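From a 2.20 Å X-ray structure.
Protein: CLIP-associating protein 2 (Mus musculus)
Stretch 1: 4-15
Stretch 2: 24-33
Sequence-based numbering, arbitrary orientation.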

# COMPACT_ATOMS: atom_id res chain seq x y z
N THR A 4 19.35 22.66 12.80
CA THR A 4 17.87 22.81 12.91
C THR A 4 17.21 22.98 11.54
O THR A 4 16.10 22.48 11.31
CB THR A 4 17.49 23.98 13.87
OG1 THR A 4 18.17 23.82 15.12
CG2 THR A 4 15.98 24.01 14.13
N GLU A 5 17.89 23.68 10.62
CA GLU A 5 17.34 23.96 9.29
C GLU A 5 18.21 23.45 8.13
O GLU A 5 17.88 23.67 6.96
CB GLU A 5 17.04 25.46 9.13
CG GLU A 5 18.26 26.38 9.06
CD GLU A 5 18.69 26.93 10.41
OE1 GLU A 5 18.84 26.15 11.38
OE2 GLU A 5 18.88 28.16 10.51
N ASP A 6 19.31 22.79 8.45
CA ASP A 6 20.18 22.19 7.43
C ASP A 6 19.65 20.82 7.02
O ASP A 6 19.46 19.94 7.87
CB ASP A 6 21.62 22.07 7.96
CG ASP A 6 22.59 21.57 6.90
OD1 ASP A 6 22.80 22.28 5.90
OD2 ASP A 6 23.14 20.46 7.08
N VAL A 7 19.42 20.63 5.72
CA VAL A 7 18.84 19.39 5.19
C VAL A 7 19.72 18.16 5.44
O VAL A 7 19.25 17.16 5.99
CB VAL A 7 18.48 19.50 3.68
CG1 VAL A 7 18.03 18.15 3.14
CG2 VAL A 7 17.39 20.54 3.47
N ALA A 8 21.00 18.25 5.05
CA ALA A 8 21.94 17.15 5.24
C ALA A 8 21.99 16.68 6.70
O ALA A 8 22.02 15.48 6.97
CB ALA A 8 23.33 17.55 4.76
N GLU A 9 21.97 17.64 7.63
CA GLU A 9 22.00 17.35 9.06
C GLU A 9 20.69 16.75 9.58
O GLU A 9 20.72 15.83 10.40
CB GLU A 9 22.37 18.61 9.86
CG GLU A 9 22.40 18.44 11.39
CD GLU A 9 23.61 17.66 11.91
OE1 GLU A 9 24.10 16.73 11.23
OE2 GLU A 9 24.08 17.99 13.02
N VAL A 10 19.56 17.27 9.10
CA VAL A 10 18.25 16.72 9.46
C VAL A 10 18.19 15.25 9.06
O VAL A 10 17.79 14.40 9.87
CB VAL A 10 17.08 17.53 8.83
CG1 VAL A 10 15.79 16.72 8.84
CG2 VAL A 10 16.88 18.84 9.57
N LEU A 11 18.62 14.95 7.84
CA LEU A 11 18.63 13.58 7.33
C LEU A 11 19.62 12.71 8.09
O LEU A 11 19.35 11.52 8.32
CB LEU A 11 18.92 13.56 5.82
CG LEU A 11 17.90 14.25 4.90
CD1 LEU A 11 18.32 14.15 3.44
CD2 LEU A 11 16.49 13.68 5.09
N ASN A 12 20.74 13.30 8.51
CA ASN A 12 21.72 12.62 9.37
C ASN A 12 21.10 12.18 10.70
O ASN A 12 21.33 11.06 11.15
CB ASN A 12 22.93 13.52 9.65
CG ASN A 12 23.91 13.58 8.48
OD1 ASN A 12 23.90 12.73 7.58
ND2 ASN A 12 24.78 14.58 8.49
N ARG A 13 20.33 13.06 11.31
CA ARG A 13 19.66 12.77 12.58
C ARG A 13 18.59 11.69 12.43
O ARG A 13 18.42 10.86 13.32
CB ARG A 13 19.06 14.05 13.18
CG ARG A 13 20.10 15.06 13.66
CD ARG A 13 19.45 16.38 14.05
NE ARG A 13 20.43 17.31 14.62
CZ ARG A 13 20.14 18.49 15.17
NH1 ARG A 13 18.88 18.91 15.25
NH2 ARG A 13 21.12 19.24 15.66
N CYS A 14 17.89 11.69 11.30
CA CYS A 14 16.91 10.64 10.98
C CYS A 14 17.56 9.27 10.78
O CYS A 14 16.95 8.24 11.07
CB CYS A 14 16.12 11.01 9.73
SG CYS A 14 15.05 12.44 9.91
N ALA A 15 18.79 9.27 10.27
CA ALA A 15 19.54 8.04 10.01
C ALA A 15 20.33 7.54 11.22
O ALA A 15 20.95 6.48 11.16
CB ALA A 15 20.47 8.24 8.81
N GLU A 24 14.45 13.89 16.96
CA GLU A 24 14.81 15.28 16.70
C GLU A 24 14.91 15.55 15.20
O GLU A 24 14.49 16.61 14.73
CB GLU A 24 16.12 15.65 17.40
CG GLU A 24 16.14 17.08 17.97
CD GLU A 24 15.06 17.33 19.02
OE1 GLU A 24 14.76 16.42 19.83
OE2 GLU A 24 14.51 18.46 19.04
N GLY A 25 15.44 14.58 14.45
CA GLY A 25 15.49 14.66 12.99
C GLY A 25 14.12 14.75 12.34
O GLY A 25 13.91 15.57 11.43
N LEU A 26 13.18 13.92 12.80
CA LEU A 26 11.81 13.92 12.29
C LEU A 26 11.08 15.24 12.58
O LEU A 26 10.29 15.70 11.76
CB LEU A 26 11.01 12.73 12.83
CG LEU A 26 11.36 11.36 12.25
CD1 LEU A 26 10.69 10.25 13.05
CD2 LEU A 26 10.96 11.26 10.77
N LEU A 27 11.34 15.82 13.75
CA LEU A 27 10.84 17.15 14.09
C LEU A 27 11.38 18.20 13.11
O LEU A 27 10.64 19.05 12.63
CB LEU A 27 11.18 17.53 15.53
CG LEU A 27 10.48 16.77 16.66
CD1 LEU A 27 11.13 17.07 18.00
CD2 LEU A 27 8.99 17.09 16.70
N GLY A 28 12.69 18.12 12.83
CA GLY A 28 13.34 18.99 11.85
C GLY A 28 12.80 18.80 10.45
O GLY A 28 12.56 19.77 9.73
N LEU A 29 12.59 17.54 10.06
CA LEU A 29 12.05 17.20 8.75
C LEU A 29 10.62 17.70 8.59
O LEU A 29 10.27 18.27 7.55
CB LEU A 29 12.13 15.69 8.49
CG LEU A 29 11.50 15.11 7.22
CD1 LEU A 29 11.99 15.80 5.95
CD2 LEU A 29 11.76 13.61 7.16
N GLN A 30 9.80 17.50 9.62
CA GLN A 30 8.42 17.99 9.63
C GLN A 30 8.41 19.50 9.41
O GLN A 30 7.62 20.01 8.61
CB GLN A 30 7.73 17.64 10.96
CG GLN A 30 7.21 16.20 11.03
CD GLN A 30 6.83 15.75 12.45
OE1 GLN A 30 6.66 14.56 12.71
NE2 GLN A 30 6.69 16.71 13.36
N ASN A 31 9.29 20.20 10.11
CA ASN A 31 9.43 21.65 9.97
C ASN A 31 9.82 22.04 8.54
O ASN A 31 9.23 22.96 7.96
CB ASN A 31 10.43 22.19 10.98
CG ASN A 31 10.09 23.59 11.45
OD1 ASN A 31 10.87 24.52 11.27
ND2 ASN A 31 8.91 23.75 12.05
N LEU A 32 10.81 21.34 7.98
CA LEU A 32 11.25 21.54 6.59
C LEU A 32 10.10 21.41 5.61
O LEU A 32 9.99 22.19 4.66
CB LEU A 32 12.35 20.54 6.20
CG LEU A 32 13.75 20.52 6.82
CD1 LEU A 32 14.58 19.43 6.14
CD2 LEU A 32 14.47 21.86 6.73
N LEU A 33 9.25 20.41 5.84
CA LEU A 33 8.10 20.15 4.98
C LEU A 33 7.01 21.22 5.14
O LEU A 33 6.45 21.69 4.15
CB LEU A 33 7.53 18.75 5.23
CG LEU A 33 8.46 17.57 4.91
CD1 LEU A 33 7.93 16.30 5.55
CD2 LEU A 33 8.64 17.39 3.40

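Two helices, 7-14 and 24-33, pack here at an N-to-C angle of 141°, their axes approaching to 7.6 Å. No hydrogen bond crosses between them; the contact rests on shape and apolar burial.

Close approach depends on Gly25. Its CA lies 3.6 Å from Arg13 CB, and a CB built on it would point toward the other helix and clash, 2.7 Å from Cys14 N and 2.9 Å from Arg13 C. One turn on, Gly28 repeats the theme more gently: an ideal CB there would sit a tight 3.1 Å from Val10 CG2.

Val10 fills the space these glycines leave. Its side chain is a knob among Gly25, Gly28, Leu29 and Leu32, and with chi1 at 162° (t) it places CG1 3.4 Å from Gly25 O, 3.5 Å from Leu29 N and 3.8 Å from Leu29 CB. A short, branched side chain suits this site, because it can lie against backbone that the glycines leave bare of side chains.

Leu32 closes the end of the interface near the start of helix 7-14. Its m,t rotamer extends the side chain across the gap, so that CD1 lies 4.0 Å from both Val7 CG2 and Val10 CG1, while CD2 reaches 3.9 Å from Glu5 O. Just before that helix, Asp6 points its CB away from the contact and caps helix 7-14 instead: its OD2 accepts from Glu9 N at 3.1 Å.

Toward the other end, Cys14, chi1 -66° (m), lays SG 3.5 Å from Gly25 C and 4.3 Å from Leu26 CD2. The compact, polarizable sulfur is well suited to lying against backbone and leucine methyls alike. Arg13 points its CB toward the other helix, packing it on Gly25, and in its m,t,t conformation the extended chain carries NH1 to 4.3 Å from Glu24 CG; the residue stays partly exposed, as suits a charged group.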